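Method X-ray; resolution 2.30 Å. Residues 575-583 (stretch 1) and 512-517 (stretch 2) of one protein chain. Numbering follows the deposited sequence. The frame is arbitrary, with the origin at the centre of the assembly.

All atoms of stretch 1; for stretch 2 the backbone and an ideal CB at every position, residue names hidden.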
# COMPACT_ATOMS: atom_id res chain seq x y z
N GLN A 575 -26.13 4.06 45.70
CA GLN A 575 -25.37 3.69 46.89
C GLN A 575 -24.15 4.57 47.10
O GLN A 575 -23.14 4.12 47.64
CB GLN A 575 -24.96 2.22 46.79
CG GLN A 575 -26.13 1.24 46.87
CD GLN A 575 -26.77 1.21 48.24
OE1 GLN A 575 -27.67 2.00 48.54
NE2 GLN A 575 -26.31 0.31 49.09
N GLN A 576 -24.22 5.84 46.67
CA GLN A 576 -23.09 6.75 46.83
C GLN A 576 -22.76 7.01 48.29
O GLN A 576 -21.62 7.40 48.60
CB GLN A 576 -23.39 8.09 46.15
CG GLN A 576 -23.55 8.00 44.66
CD GLN A 576 -24.14 9.27 44.06
OE1 GLN A 576 -23.58 10.36 44.21
NE2 GLN A 576 -25.28 9.13 43.40
N HIS A 577 -23.71 6.81 49.20
CA HIS A 577 -23.52 7.15 50.60
C HIS A 577 -22.71 6.13 51.37
O HIS A 577 -22.35 6.39 52.53
CB HIS A 577 -24.88 7.32 51.28
CG HIS A 577 -25.66 6.04 51.38
ND1 HIS A 577 -26.03 5.30 50.28
CD2 HIS A 577 -26.15 5.37 52.46
CE1 HIS A 577 -26.70 4.23 50.66
NE2 HIS A 577 -26.79 4.25 51.98
N VAL A 578 -22.39 4.98 50.77
CA VAL A 578 -21.80 3.88 51.52
C VAL A 578 -20.67 3.24 50.72
O VAL A 578 -20.06 2.26 51.17
CB VAL A 578 -22.88 2.85 51.90
CG1 VAL A 578 -23.30 2.02 50.69
CG2 VAL A 578 -22.43 1.97 53.04
N GLY A 579 -20.37 3.78 49.54
CA GLY A 579 -19.29 3.23 48.75
C GLY A 579 -19.16 3.94 47.42
O GLY A 579 -19.82 4.95 47.16
N VAL A 580 -18.29 3.38 46.58
CA VAL A 580 -17.93 3.94 45.29
C VAL A 580 -17.94 2.82 44.26
O VAL A 580 -17.53 1.69 44.55
CB VAL A 580 -16.55 4.63 45.34
CG1 VAL A 580 -16.05 4.99 43.93
CG2 VAL A 580 -16.60 5.87 46.22
N VAL A 581 -18.41 3.13 43.05
CA VAL A 581 -18.33 2.19 41.94
C VAL A 581 -16.95 2.30 41.31
O VAL A 581 -16.58 3.35 40.78
CB VAL A 581 -19.42 2.46 40.89
CG1 VAL A 581 -19.41 1.38 39.82
CG2 VAL A 581 -20.79 2.55 41.56
N HIS A 582 -16.19 1.21 41.37
CA HIS A 582 -14.80 1.21 40.94
C HIS A 582 -14.62 0.67 39.53
O HIS A 582 -13.55 0.88 38.93
CB HIS A 582 -13.95 0.39 41.91
CG HIS A 582 -13.77 1.04 43.25
ND1 HIS A 582 -14.08 0.40 44.44
CD2 HIS A 582 -13.31 2.26 43.60
CE1 HIS A 582 -13.82 1.21 45.45
NE2 HIS A 582 -13.36 2.35 44.97
N SER A 583 -15.62 -0.00 38.99
CA SER A 583 -15.60 -0.45 37.60
C SER A 583 -16.97 -1.04 37.30
O SER A 583 -17.87 -1.05 38.15
CB SER A 583 -14.50 -1.48 37.35
OG SER A 583 -14.84 -2.76 37.86
N UNK A 512 -7.75 9.94 43.97
CA UNK A 512 -8.47 10.24 42.73
C UNK A 512 -9.45 9.13 42.36
O UNK A 512 -10.59 9.40 41.97
CB UNK A 512 -7.48 10.46 41.58
N UNK A 513 -9.01 7.88 42.45
CA UNK A 513 -9.84 6.77 41.98
C UNK A 513 -11.20 6.75 42.68
O UNK A 513 -12.22 6.44 42.05
CB UNK A 513 -9.12 5.44 42.20
N UNK A 514 -11.24 7.08 43.97
CA UNK A 514 -12.50 7.08 44.71
C UNK A 514 -13.31 8.35 44.51
O UNK A 514 -14.52 8.34 44.79
CB UNK A 514 -12.22 6.89 46.20
N UNK A 515 -12.70 9.44 44.06
CA UNK A 515 -13.44 10.65 43.78
C UNK A 515 -14.12 10.56 42.41
O UNK A 515 -13.74 9.76 41.55
CB UNK A 515 -12.51 11.87 43.84
N UNK A 516 -15.14 11.39 42.22
CA UNK A 516 -15.86 11.45 40.95
C UNK A 516 -16.58 12.78 40.86
O UNK A 516 -16.72 13.51 41.85
CB UNK A 516 -16.85 10.29 40.81
N UNK A 517 -17.04 13.11 39.65
CA UNK A 517 -17.77 14.34 39.43
C UNK A 517 -16.90 15.57 39.63
O UNK A 517 -15.70 15.57 39.34
CB UNK A 517 -18.98 14.40 40.36

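Position 512 lies beyond the reach of stretch 1: nothing of that segment comes within 5.5 Å of its ideal CB, so the contact sets no preference. The residue is Leu512, and its contribution here comes from the backbone, where Leu512 O accepts a weak hydrogen bond from the backbone N of position 515 (3.0 Å).

At position 513 the CA-to-CB bond runs sideways, and the ideal CB stands 5.4 Å from CD2 of His582. A small side chain would leave that gap unfilled; a longer, flat one could reach the imidazole, and an aromatic ring, a glutamine or a methionine would all be reasonable. The deposited residue is His513. With chi1 in t, its ring lies near parallel to that of His582, the planes at 23°, but the two are slid apart, with centroids 4.9 Å from each other, so they barely overlap. The closest approach is His513 NE2 to His582 CD2, 3.3 Å. The backbone contributes too: a water donates to both His513 O and Val581 O, at 2.9 Å each, linking the two stretches through their backbone carbonyls.

Position 514 is the most informative. Its CB again points sideways, 4.5 Å from Val580 CG2 and 4.8 Å from His582 NE2, a nitrogen that can serve as a donor. A short acceptor is therefore wanted, and aspartate, asparagine or perhaps serine would suit. It is Asp514. In the m rotamer its carboxylate turns to the edge of the imidazole, and His582 NE2 donates to Asp514 OD1 at 2.6 Å, a short bond with an N-H...O angle of 152°. Val580 CG2 packs against the backbone here, 3.5 Å from Asp514 O.

Position 515 directs its CB away from stretch 1, which therefore places little constraint on the side chain. It is Leu515.

Position 516 has an extended backbone, and its CB points toward stretch 1, yet no atom there lies within 5.5 Å of it. A long side chain is needed, apolar along its flank to meet Val580 and perhaps polar at its tip, where the amide of Gln576 waits; tyrosine, arginine or lysine could span the distance. Tyr516 does so with chi1 in p. Tyr516 OH donates to Gln576 OE1 at 3.1 Å, while Val580 CG2 approaches the ring edge, 4.5 Å from Tyr516 CE2.

Position 517 is out of reach, but its phi of 67° with psi of -146° is informative: positive phi favours glycine, which lacks the CB that makes such angles costly. The residue is Gly517.

Stretch 2, residues 512-517: LHDLYG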
# COMPACT_ATOMS: atom_id res chain seq x y z
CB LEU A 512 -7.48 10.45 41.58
CG LEU A 512 -6.75 11.79 41.47
CD1 LEU A 512 -5.96 11.83 40.17
CD2 LEU A 512 -7.72 12.97 41.53
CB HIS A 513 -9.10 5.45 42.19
CG HIS A 513 -9.84 4.25 41.68
ND1 HIS A 513 -10.38 4.19 40.42
CD2 HIS A 513 -10.12 3.07 42.27
CE1 HIS A 513 -10.96 3.02 40.25
NE2 HIS A 513 -10.82 2.32 41.36
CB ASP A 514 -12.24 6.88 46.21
CG ASP A 514 -11.91 5.44 46.56
OD1 ASP A 514 -12.20 4.54 45.74
OD2 ASP A 514 -11.37 5.21 47.66
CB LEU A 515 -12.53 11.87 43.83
CG LEU A 515 -11.89 12.22 45.18
CD1 LEU A 515 -10.89 13.36 45.01
CD2 LEU A 515 -12.93 12.57 46.22
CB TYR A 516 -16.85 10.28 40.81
CG TYR A 516 -17.85 10.18 41.94
CD1 TYR A 516 -19.05 10.88 41.90
CD2 TYR A 516 -17.61 9.37 43.04
CE1 TYR A 516 -19.98 10.78 42.92
CE2 TYR A 516 -18.53 9.26 44.07
CZ TYR A 516 -19.71 9.97 44.01
OH TYR A 516 -20.63 9.88 45.03
O HOH W 1 -13.97 4.69 40.57
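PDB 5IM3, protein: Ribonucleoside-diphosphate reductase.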